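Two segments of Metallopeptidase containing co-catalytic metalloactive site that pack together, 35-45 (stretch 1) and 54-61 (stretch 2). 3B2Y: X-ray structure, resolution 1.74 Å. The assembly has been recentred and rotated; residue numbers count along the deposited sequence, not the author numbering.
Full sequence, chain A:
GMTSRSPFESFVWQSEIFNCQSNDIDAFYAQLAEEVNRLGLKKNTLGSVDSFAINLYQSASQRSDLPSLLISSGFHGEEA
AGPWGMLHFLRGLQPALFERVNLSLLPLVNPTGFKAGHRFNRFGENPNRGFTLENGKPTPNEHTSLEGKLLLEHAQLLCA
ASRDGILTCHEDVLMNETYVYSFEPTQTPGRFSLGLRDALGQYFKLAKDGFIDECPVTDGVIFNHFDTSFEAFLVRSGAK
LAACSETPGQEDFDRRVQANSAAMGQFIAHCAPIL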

# COMPACT_ATOMS: atom_id res chain seq x y z
N GLU A 35 14.68 10.59 0.74
CA GLU A 35 13.66 10.89 1.76
C GLU A 35 13.90 10.16 3.07
O GLU A 35 13.80 10.75 4.14
CB GLU A 35 12.26 10.64 1.23
CG GLU A 35 11.94 11.51 0.03
CD GLU A 35 12.38 13.00 0.25
OE1 GLU A 35 11.97 13.63 1.27
OE2 GLU A 35 13.17 13.52 -0.58
N VAL A 36 14.24 8.87 3.00
CA VAL A 36 14.45 8.12 4.26
C VAL A 36 15.69 8.63 5.05
O VAL A 36 15.68 8.64 6.28
CB VAL A 36 14.48 6.58 4.05
CG1 VAL A 36 13.43 6.13 3.03
CG2 VAL A 36 15.81 6.14 3.71
N ASN A 37 16.73 9.05 4.35
CA ASN A 37 17.90 9.66 4.96
C ASN A 37 17.45 10.92 5.73
O ASN A 37 17.87 11.13 6.87
CB ASN A 37 18.93 10.05 3.89
CG ASN A 37 20.00 11.03 4.41
OD1 ASN A 37 19.75 12.24 4.54
ND2 ASN A 37 21.20 10.52 4.68
N ARG A 38 16.61 11.73 5.09
CA ARG A 38 16.22 13.02 5.62
C ARG A 38 15.32 12.86 6.84
O ARG A 38 15.40 13.63 7.78
CB ARG A 38 15.51 13.83 4.52
CG ARG A 38 15.04 15.24 4.96
CD ARG A 38 14.22 15.91 3.85
NE ARG A 38 12.98 15.19 3.52
CZ ARG A 38 11.83 15.31 4.20
NH1 ARG A 38 11.75 16.05 5.29
NH2 ARG A 38 10.77 14.62 3.82
N LEU A 39 14.46 11.85 6.80
CA LEU A 39 13.51 11.59 7.85
C LEU A 39 14.07 10.78 9.01
O LEU A 39 13.40 10.65 10.03
CB LEU A 39 12.29 10.93 7.27
CG LEU A 39 11.41 11.82 6.41
CD1 LEU A 39 10.41 10.95 5.63
CD2 LEU A 39 10.69 12.90 7.27
N GLY A 40 15.31 10.27 8.86
CA GLY A 40 15.98 9.50 9.90
C GLY A 40 15.40 8.11 10.06
O GLY A 40 15.33 7.56 11.17
N LEU A 41 14.95 7.54 8.97
CA LEU A 41 14.30 6.24 9.03
C LEU A 41 15.37 5.12 8.91
O LEU A 41 16.37 5.30 8.25
CB LEU A 41 13.23 6.14 7.96
CG LEU A 41 11.89 6.84 8.11
CD1 LEU A 41 11.12 6.81 6.79
CD2 LEU A 41 11.07 6.19 9.20
N LYS A 42 15.13 3.98 9.56
CA LYS A 42 16.11 2.90 9.56
C LYS A 42 15.61 1.85 8.59
O LYS A 42 14.45 1.44 8.67
CB LYS A 42 16.27 2.30 10.94
N LYS A 43 16.49 1.44 7.67
CA LYS A 43 16.18 0.42 6.67
C LYS A 43 16.43 -0.96 7.24
O LYS A 43 17.54 -1.19 7.81
CB LYS A 43 17.09 0.59 5.46
CG LYS A 43 17.04 -0.55 4.46
CD LYS A 43 17.49 -0.13 3.08
CE LYS A 43 18.93 0.16 2.97
NZ LYS A 43 19.22 0.75 1.61
N ASN A 44 15.44 -1.84 7.09
CA ASN A 44 15.53 -3.26 7.33
C ASN A 44 15.23 -4.02 6.04
O ASN A 44 14.09 -3.95 5.50
CB ASN A 44 14.52 -3.68 8.37
CG ASN A 44 14.68 -5.13 8.76
OD1 ASN A 44 15.47 -5.89 8.14
ND2 ASN A 44 13.99 -5.53 9.80
N THR A 45 16.25 -4.65 5.48
CA THR A 45 16.04 -5.37 4.21
C THR A 45 15.43 -6.76 4.53
O THR A 45 16.12 -7.60 5.12
CB THR A 45 17.33 -5.47 3.42
OG1 THR A 45 17.85 -4.14 3.12
CG2 THR A 45 17.10 -6.23 2.15
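Stretch 2, residues 54-61: INLYQSAS

Stretch 2 adds an extended strand antiparallel to the strand of stretch 1, a backbone-paired sheet contact whose Tyr57 side also reaches the preceding helix. The strand axes, for 42-45 and 54-58, approach to 4.5 Å, with 148° between their N-to-C directions, and phi/psi values at 54-58 are those of beta structure throughout. Register follows from the bridges: Lys42 faces Gln58 and Asn44 faces Leu56 as hydrogen-bonded pairs, whereas Lys43-Tyr57 and Thr45-Asn55 are non-hydrogen-bonded, with CA-CA distances of 4.7 and 4.3 Å. Each hydrogen-bonded pair closes a two-bond ring: Lys42 N to Gln58 O at 2.8 Å and Gln58 N to Lys42 O at 3.1 Å, then Asn44 N to Leu56 O at 2.8 Å and Leu56 N to Asn44 O at 2.7 Å, all with N-H...O angles above 160°.

Alternation places Tyr57 and Asn55 on the same sheet face as Lys43 and Thr45. Tyr57 has the most area covered by the other stretch, 92 Å²; Val36 CG1 lies 4.0 Å from its ring centroid, 18° off the normal, hence a CH-pi contact over the face. Thr45 OG1 donates to Asn55 OD1 at 2.6 Å. On the other face, one water accepts from Asn44 ND2 (3.0 Å) and donates to Gln58 OE1 (2.7 Å), linking the strands.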

# COMPACT_ATOMS: atom_id res chain seq x y z
N ILE A 54 13.90 -5.57 -0.87
CA ILE A 54 12.56 -5.38 -0.33
C ILE A 54 12.75 -4.92 1.11
O ILE A 54 13.09 -5.70 2.00
CB ILE A 54 11.70 -6.67 -0.39
CG1 ILE A 54 11.53 -7.06 -1.88
CG2 ILE A 54 10.39 -6.42 0.35
CD1 ILE A 54 11.19 -8.50 -2.09
N ASN A 55 12.59 -3.61 1.30
CA ASN A 55 12.94 -2.94 2.53
C ASN A 55 11.71 -2.54 3.34
O ASN A 55 10.69 -2.04 2.79
CB ASN A 55 13.76 -1.72 2.16
CG ASN A 55 15.14 -2.10 1.64
OD1 ASN A 55 15.75 -3.07 2.09
ND2 ASN A 55 15.63 -1.32 0.72
N LEU A 56 11.85 -2.71 4.64
CA LEU A 56 10.91 -2.09 5.60
C LEU A 56 11.65 -0.91 6.22
O LEU A 56 12.81 -1.06 6.65
CB LEU A 56 10.59 -3.07 6.69
CG LEU A 56 9.64 -2.66 7.81
CD1 LEU A 56 8.27 -2.37 7.32
CD2 LEU A 56 9.63 -3.73 8.91
N TYR A 57 11.03 0.26 6.25
CA TYR A 57 11.58 1.40 6.95
C TYR A 57 10.80 1.70 8.21
O TYR A 57 9.64 1.73 8.20
CB TYR A 57 11.62 2.63 6.07
CG TYR A 57 12.40 2.41 4.85
CD1 TYR A 57 11.82 1.89 3.75
CD2 TYR A 57 13.75 2.67 4.82
CE1 TYR A 57 12.54 1.65 2.62
CE2 TYR A 57 14.48 2.44 3.72
CZ TYR A 57 13.89 1.93 2.62
OH TYR A 57 14.64 1.70 1.54
N GLN A 58 11.50 1.92 9.30
CA GLN A 58 10.84 2.21 10.58
C GLN A 58 11.59 3.28 11.34
O GLN A 58 12.72 3.59 11.02
CB GLN A 58 10.80 0.96 11.45
CG GLN A 58 10.17 -0.25 10.87
CD GLN A 58 10.07 -1.34 11.89
OE1 GLN A 58 11.08 -1.86 12.37
NE2 GLN A 58 8.85 -1.67 12.27
N SER A 59 10.96 3.81 12.39
CA SER A 59 11.61 4.73 13.31
C SER A 59 12.80 4.01 13.94
O SER A 59 12.79 2.77 14.08
CB SER A 59 10.67 5.24 14.41
OG SER A 59 9.34 5.44 13.94
N ALA A 60 13.80 4.79 14.33
CA ALA A 60 15.03 4.23 14.91
C ALA A 60 14.72 3.43 16.20
O ALA A 60 15.46 2.51 16.54
CB ALA A 60 16.08 5.34 15.17
N SER A 61 13.63 3.80 16.87
CA SER A 61 13.11 3.05 18.02
C SER A 61 11.57 3.05 18.05
O SER A 61 10.96 4.10 17.88
CB SER A 61 13.61 3.70 19.32
OG SER A 61 15.01 3.95 19.27
O HOH W 1 18.70 -1.30 -0.07
O HOH W 2 13.22 -2.92 11.15